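Local coordinates for protein probable amino acid aminotransferase (Mycobacterium tuberculosis, PDB 6Q1S) that is a probable amino acid aminotransferase of the class IV family, modelled with 4'-deoxy-4'-aminopyridoxal-5'-phosphate and 2-oxoglutaric acid bound in its pocket, at residues 173-178 and 184-189; 249-254 and 259-264. All coordinates share one frame; numbering follows the deposited sequence.

Overall arrangement
Both contacts reach the same mixed sheet, and along the chain they come in series, contact 1 closing before contact 2 opens. Contact 1 closes a short loop at the end of strand 172-176: the chain leaves the sheet, turns back, and runs as 184-189 past the bound PMP into strand 189-194. After helices 218-229 and 241-245, strand 249-254 pairs antiparallel with 189-194, and contact 2 closes the hairpin to strand 258-265, which in turn lies parallel to 126-132. The two neither nest nor cross, yet they meet where Ser188 packs on Leu252, Ser188 OG lying 3.2 Å from Leu252 CB, and both touch PMP.

Contact 1. Residues 173-178 and 184-189; sequences VIFVST and EGPRST. With PMP (4'-deoxy-4'-aminopyridoxal-5'-phosphate), chain G; AKG (2-oxoglutaric acid), chain H.
Phe175 and Pro186 set the geometry of this contact: the aromatic ring leans across the proline at a slant, CE2 meeting Pro186 CB at 3.9 Å. With CG beside the backbone N (chi1 -86°), the ring is brought past the carbonyl of Glu184 on its way to the proline. That carbonyl O accepts the backbone N-H of Phe175 at 2.8 Å. Val173 joins both: its CG1 lies over the rim of one face of the Phe175 ring, and its CB packs on Pro186 CD; helix 156-166 touches both Val173 and Phe175 through Val161. The Glu184 side chain starts away from 173-178 and, extended beyond CG, brings OE2 to 3.0 Å from N1 of PMP. The same oxygen is hydrogen-bonded to Leu215 N, a second-shell contact that probably helps hold the carboxylate beside the pyridine nitrogen. Beyond the proline, Arg187 serves both ligands: its backbone O accepts a hydrogen bond from PMP N4A at 2.8 Å, and its side-chain NH1 donates to AKG O4 at 2.8 Å in the guanidinium plane. This second bond is bent, with an N-H...O angle of 131°. A glutamate carboxylate facing the pyridine nitrogen is characteristic of the cofactor site of class IV aminotransferases; here the loop that carries it packs on the end of strand 172-176.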
loop_
_atom_site.group_PDB
_atom_site.type_symbol
_atom_site.label_atom_id
_atom_site.label_comp_id
_atom_site.label_asym_id
_atom_site.label_seq_id
_atom_site.Cartn_x
_atom_site.Cartn_y
_atom_site.Cartn_z
ATOM N N VAL B 173 5.908 -0.034 16.971
ATOM C CA VAL B 173 4.959 -1.138 17.037
ATOM C C VAL B 173 5.710 -2.431 16.760
ATOM O O VAL B 173 6.650 -2.456 15.960
ATOM C CB VAL B 173 3.799 -0.950 16.030
ATOM C CG1 VAL B 173 2.980 -2.227 15.877
ATOM C CG2 VAL B 173 2.904 0.193 16.453
ATOM N N ILE B 174 5.308 -3.498 17.442
ATOM C CA ILE B 174 5.744 -4.850 17.124
ATOM C C ILE B 174 4.508 -5.612 16.670
ATOM O O ILE B 174 3.569 -5.808 17.452
ATOM C CB ILE B 174 6.420 -5.537 18.319
ATOM C CG1 ILE B 174 7.750 -4.851 18.638
ATOM C CG2 ILE B 174 6.641 -7.014 18.023
ATOM C CD1 ILE B 174 8.492 -5.465 19.799
ATOM N N PHE B 175 4.494 -6.016 15.403
ATOM C CA PHE B 175 3.359 -6.743 14.855
ATOM C C PHE B 175 3.355 -8.176 15.366
ATOM O O PHE B 175 4.384 -8.858 15.343
ATOM C CB PHE B 175 3.410 -6.738 13.328
ATOM C CG PHE B 175 2.774 -5.534 12.702
ATOM C CD1 PHE B 175 1.504 -5.131 13.080
ATOM C CD2 PHE B 175 3.447 -4.802 11.741
ATOM C CE1 PHE B 175 0.914 -4.024 12.505
ATOM C CE2 PHE B 175 2.863 -3.691 11.163
ATOM C CZ PHE B 175 1.593 -3.302 11.546
ATOM N N VAL B 176 2.194 -8.638 15.816
ATOM C CA VAL B 176 2.016 -10.018 16.242
ATOM C C VAL B 176 0.957 -10.646 15.352
ATOM O O VAL B 176 -0.074 -10.028 15.063
ATOM C CB VAL B 176 1.617 -10.115 17.730
ATOM C CG1 VAL B 176 1.689 -11.555 18.205
ATOM C CG2 VAL B 176 2.508 -9.223 18.583
ATOM N N SER B 177 1.222 -11.872 14.915
ATOM C CA SER B 177 0.314 -12.590 14.040
ATOM C C SER B 177 -0.905 -13.100 14.806
ATOM O O SER B 177 -0.916 -13.171 16.038
ATOM C CB SER B 177 1.044 -13.754 13.375
ATOM O OG SER B 177 1.470 -14.702 14.335
ATOM N N THR B 178 -1.944 -13.465 14.049
ATOM C CA THR B 178 -3.133 -14.055 14.661
ATOM C C THR B 178 -2.798 -15.361 15.370
ATOM O O THR B 178 -3.464 -15.738 16.341
ATOM C CB THR B 178 -4.216 -14.286 13.604
ATOM O OG1 THR B 178 -4.327 -13.128 12.769
ATOM C CG2 THR B 178 -5.565 -14.546 14.266
ATOM N N GLU B 184 7.212 -8.658 12.735
ATOM C CA GLU B 184 8.212 -7.623 12.506
ATOM C C GLU B 184 7.622 -6.292 12.954
ATOM O O GLU B 184 6.518 -6.234 13.500
ATOM C CB GLU B 184 8.636 -7.574 11.035
ATOM C CG GLU B 184 7.520 -7.156 10.090
ATOM C CD GLU B 184 7.965 -7.100 8.640
ATOM O OE1 GLU B 184 7.092 -6.958 7.757
ATOM O OE2 GLU B 184 9.183 -7.199 8.380
ATOM N N GLY B 185 8.374 -5.220 12.726
ATOM C CA GLY B 185 7.857 -3.887 12.919
ATOM C C GLY B 185 7.364 -3.304 11.611
ATOM O O GLY B 185 7.700 -3.787 10.526
ATOM N N PRO B 186 6.562 -2.238 11.685
ATOM C CA PRO B 186 6.122 -1.563 10.451
ATOM C C PRO B 186 7.259 -0.922 9.673
ATOM O O PRO B 186 7.064 -0.561 8.505
ATOM C CB PRO B 186 5.127 -0.512 10.960
ATOM C CG PRO B 186 5.506 -0.294 12.391
ATOM C CD PRO B 186 5.975 -1.627 12.890
ATOM N N ARG B 187 8.438 -0.764 10.287
ATOM C CA ARG B 187 9.579 -0.190 9.583
ATOM C C ARG B 187 10.903 -0.753 10.093
ATOM O O ARG B 187 11.945 -0.115 9.900
ATOM C CB ARG B 187 9.576 1.340 9.717
ATOM C CG ARG B 187 9.647 1.839 11.153
ATOM C CD ARG B 187 9.620 3.355 11.209
ATOM N NE ARG B 187 9.479 3.862 12.571
ATOM C CZ ARG B 187 9.062 5.089 12.871
ATOM N NH1 ARG B 187 8.748 5.940 11.903
ATOM N NH2 ARG B 187 8.960 5.466 14.139
ATOM N N SER B 188 10.901 -1.926 10.725
ATOM C CA SER B 188 12.112 -2.445 11.343
ATOM C C SER B 188 11.994 -3.952 11.515
ATOM O O SER B 188 10.926 -4.543 11.331
ATOM C CB SER B 188 12.369 -1.770 12.693
ATOM O OG SER B 188 11.175 -1.702 13.454
ATOM N N THR B 189 13.120 -4.564 11.874
ATOM C CA THR B 189 13.223 -5.993 12.125
ATOM C C THR B 189 13.376 -6.233 13.619
ATOM O O THR B 189 14.131 -5.527 14.296
ATOM C CB THR B 189 14.413 -6.599 11.371
ATOM O OG1 THR B 189 14.234 -6.408 9.961
ATOM C CG2 THR B 189 14.544 -8.086 11.666
HETATM N N1 PMP G . 10.519 -4.511 7.951
HETATM C C2 PMP G . 9.881 -3.543 7.250
HETATM C C2A PMP G . 8.404 -3.660 6.978
HETATM C C3 PMP G . 10.632 -2.365 6.748
HETATM O O3 PMP G . 10.014 -1.380 6.041
HETATM C C4 PMP G . 12.080 -2.303 7.045
HETATM C C4A PMP G . 12.932 -1.146 6.579
HETATM N N4A PMP G . 12.443 0.101 7.192
HETATM C C5 PMP G . 12.659 -3.426 7.821
HETATM C C6 PMP G . 11.834 -4.471 8.228
HETATM C C5A PMP G . 14.133 -3.434 8.162
HETATM O O4P PMP G . 14.897 -3.569 6.965
HETATM P P PMP G . 16.357 -2.900 6.844
HETATM O O1P PMP G . 16.215 -1.407 7.019
HETATM O O2P PMP G . 17.245 -3.470 7.925
HETATM O O3P PMP G . 16.932 -3.209 5.483
HETATM C C1 AKG H . 13.072 4.516 9.331
HETATM O O1 AKG H . 12.499 4.951 10.353
HETATM O O2 AKG H . 14.310 4.348 9.288
HETATM C C2 AKG H . 12.273 4.193 8.152
HETATM O O5 AKG H . 12.334 3.076 7.662
HETATM C C3 AKG H . 11.366 5.240 7.547
HETATM C C4 AKG H . 9.990 5.155 8.197
HETATM C C5 AKG H . 9.505 6.537 8.563
HETATM O O3 AKG H . 10.179 7.520 8.187
HETATM O O4 AKG H . 8.455 6.646 9.233
#

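Contact 2. Residues 249-254 and 259-264; sequences GIWLVS and AARVHT. With PMP (4'-deoxy-4'-aminopyridoxal-5'-phosphate), chain G.
Ile250 and Val262, Trp251 and Arg261, and Leu252 and Ala260 face one another in an antiparallel beta hairpin, whose short strand axes approach to 4.3 Å at 146°. Backbone hydrogen bonds set the register. Val262 N donates to Ile250 O at 2.7 Å, and Leu252 N to Ala260 O at 3.0 Å; the return bond from Ala260 N to Leu252 O is weak at 3.4 Å. Between them Trp251 and Arg261 form a non-hydrogen-bonded pair with CA atoms 4.2 Å apart, consistent with the short CA-H...O contact from Arg261 CA to Ile250 O. The apolar packing falls into two groups. Val262 CG2 lies 4.0 Å from Leu252 CG, while its CB meets that of Ile250. On the face of Trp251 and Ala259, the indole CD1 reaches the alanine methyl and the ring stacks with Phe279 of helix 275-286. A CH-pi contact links Trp251 to Arg261, whose CG sits over the five-membered ring, 3.9 Å from its centroid. With CG opposite the backbone N (chi1 -161°), CB and CG lie against the indole; the bend at chi3 then carries the guanidinium off. At the turn end of the hairpin, Ser254 CA approaches the PMP phosphate. Water closes the Ile250 end, accepting from Ile250 N, weakly from Arg261 NH2, and donating to Val262 O at 2.7 Å.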
loop_
_atom_site.group_PDB
_atom_site.type_symbol
_atom_site.label_atom_id
_atom_site.label_comp_id
_atom_site.label_asym_id
_atom_site.label_seq_id
_atom_site.Cartn_x
_atom_site.Cartn_y
_atom_site.Cartn_z
ATOM N N GLY B 249 17.079 -8.207 25.776
ATOM C CA GLY B 249 16.823 -6.955 25.094
ATOM C C GLY B 249 16.009 -7.159 23.835
ATOM O O GLY B 249 16.058 -8.233 23.232
ATOM N N ILE B 250 15.248 -6.143 23.439
ATOM C CA ILE B 250 14.527 -6.139 22.173
ATOM C C ILE B 250 14.972 -4.908 21.403
ATOM O O ILE B 250 15.086 -3.820 21.975
ATOM C CB ILE B 250 12.995 -6.129 22.356
ATOM C CG1 ILE B 250 12.551 -7.160 23.394
ATOM C CG2 ILE B 250 12.295 -6.379 21.028
ATOM C CD1 ILE B 250 11.080 -7.040 23.747
ATOM N N TRP B 251 15.220 -5.078 20.110
ATOM C CA TRP B 251 15.623 -3.974 19.256
ATOM C C TRP B 251 14.806 -3.989 17.977
ATOM O O TRP B 251 14.484 -5.055 17.444
ATOM C CB TRP B 251 17.108 -4.043 18.907
ATOM C CG TRP B 251 17.998 -3.969 20.095
ATOM C CD1 TRP B 251 18.563 -2.851 20.630
ATOM C CD2 TRP B 251 18.423 -5.064 20.907
ATOM N NE1 TRP B 251 19.320 -3.183 21.726
ATOM C CE2 TRP B 251 19.251 -4.537 21.918
ATOM C CE3 TRP B 251 18.187 -6.441 20.878
ATOM C CZ2 TRP B 251 19.842 -5.338 22.889
ATOM C CZ3 TRP B 251 18.774 -7.232 21.840
ATOM C CH2 TRP B 251 19.592 -6.680 22.834
ATOM N N LEU B 252 14.476 -2.799 17.496
ATOM C CA LEU B 252 13.839 -2.620 16.198
ATOM C C LEU B 252 14.942 -2.182 15.242
ATOM O O LEU B 252 15.377 -1.027 15.261
ATOM C CB LEU B 252 12.703 -1.611 16.289
ATOM C CG LEU B 252 11.614 -2.065 17.263
ATOM C CD1 LEU B 252 10.593 -0.975 17.460
ATOM C CD2 LEU B 252 10.952 -3.342 16.765
ATOM N N VAL B 253 15.406 -3.117 14.423
ATOM C CA VAL B 253 16.576 -2.921 13.579
ATOM C C VAL B 253 16.138 -2.545 12.171
ATOM O O VAL B 253 15.209 -3.144 11.615
ATOM C CB VAL B 253 17.450 -4.189 13.572
ATOM C CG1 VAL B 253 18.795 -3.907 12.952
ATOM C CG2 VAL B 253 17.615 -4.721 14.990
ATOM N N SER B 254 16.821 -1.566 11.587
ATOM C CA SER B 254 16.524 -1.097 10.240
ATOM C C SER B 254 17.764 -0.395 9.701
ATOM O O SER B 254 18.765 -0.235 10.404
ATOM C CB SER B 254 15.298 -0.180 10.219
ATOM O OG SER B 254 15.535 1.019 10.936
ATOM N N ALA B 259 19.478 0.651 15.398
ATOM C CA ALA B 259 19.003 -0.169 16.509
ATOM C C ALA B 259 18.347 0.711 17.559
ATOM O O ALA B 259 19.005 1.574 18.148
ATOM C CB ALA B 259 20.149 -0.975 17.128
ATOM N N ALA B 260 17.058 0.480 17.796
ATOM C CA ALA B 260 16.290 1.169 18.828
ATOM C C ALA B 260 15.806 0.117 19.818
ATOM O O ALA B 260 14.901 -0.665 19.505
ATOM C CB ALA B 260 15.118 1.942 18.224
ATOM N N ARG B 261 16.411 0.091 21.001
ATOM C CA ARG B 261 16.015 -0.880 22.011
ATOM C C ARG B 261 14.625 -0.558 22.543
ATOM O O ARG B 261 14.280 0.607 22.758
ATOM C CB ARG B 261 17.016 -0.909 23.162
ATOM C CG ARG B 261 16.916 -2.179 23.997
ATOM C CD ARG B 261 17.874 -2.176 25.169
ATOM N NE ARG B 261 17.634 -1.040 26.051
ATOM C CZ ARG B 261 16.854 -1.093 27.125
ATOM N NH1 ARG B 261 16.680 -0.017 27.878
ATOM N NH2 ARG B 261 16.247 -2.229 27.442
ATOM N N VAL B 262 13.825 -1.600 22.754
ATOM C CA VAL B 262 12.487 -1.452 23.313
ATOM C C VAL B 262 12.628 -1.518 24.832
ATOM O O VAL B 262 12.774 -2.596 25.410
ATOM C CB VAL B 262 11.533 -2.526 22.786
ATOM C CG1 VAL B 262 10.169 -2.408 23.454
ATOM C CG2 VAL B 262 11.407 -2.431 21.272
ATOM N N HIS B 263 12.584 -0.355 25.483
ATOM C CA HIS B 263 12.668 -0.295 26.936
ATOM C C HIS B 263 11.313 -0.442 27.613
ATOM O O HIS B 263 11.263 -0.730 28.814
ATOM C CB HIS B 263 13.326 1.019 27.380
ATOM C CG HIS B 263 12.613 2.252 26.914
ATOM N ND1 HIS B 263 11.349 2.590 27.344
ATOM C CD2 HIS B 263 12.996 3.232 26.063
ATOM C CE1 HIS B 263 10.980 3.723 26.774
ATOM N NE2 HIS B 263 11.961 4.134 25.991
ATOM N N THR B 264 10.222 -0.253 26.873
ATOM C CA THR B 264 8.872 -0.381 27.408
ATOM C C THR B 264 8.010 -1.048 26.349
ATOM O O THR B 264 7.904 -0.544 25.227
ATOM C CB THR B 264 8.288 0.983 27.793
ATOM O OG1 THR B 264 9.222 1.689 28.621
ATOM C CG2 THR B 264 6.979 0.813 28.543
HETATM N N1 PMP G . 10.519 -4.511 7.951
HETATM C C2 PMP G . 9.881 -3.543 7.250
HETATM C C2A PMP G . 8.404 -3.660 6.978
HETATM C C3 PMP G . 10.632 -2.365 6.748
HETATM O O3 PMP G . 10.014 -1.380 6.041
HETATM C C4 PMP G . 12.080 -2.303 7.045
HETATM C C4A PMP G . 12.932 -1.146 6.579
HETATM N N4A PMP G . 12.443 0.101 7.192
HETATM C C5 PMP G . 12.659 -3.426 7.821
HETATM C C6 PMP G . 11.834 -4.471 8.228
HETATM C C5A PMP G . 14.133 -3.434 8.162
HETATM O O4P PMP G . 14.897 -3.569 6.965
HETATM P P PMP G . 16.357 -2.900 6.844
HETATM O O1P PMP G . 16.215 -1.407 7.019
HETATM O O2P PMP G . 17.245 -3.470 7.925
HETATM O O3P PMP G . 16.932 -3.209 5.483
HETATM O O HOH W 1 14.674 -4.510 25.644
#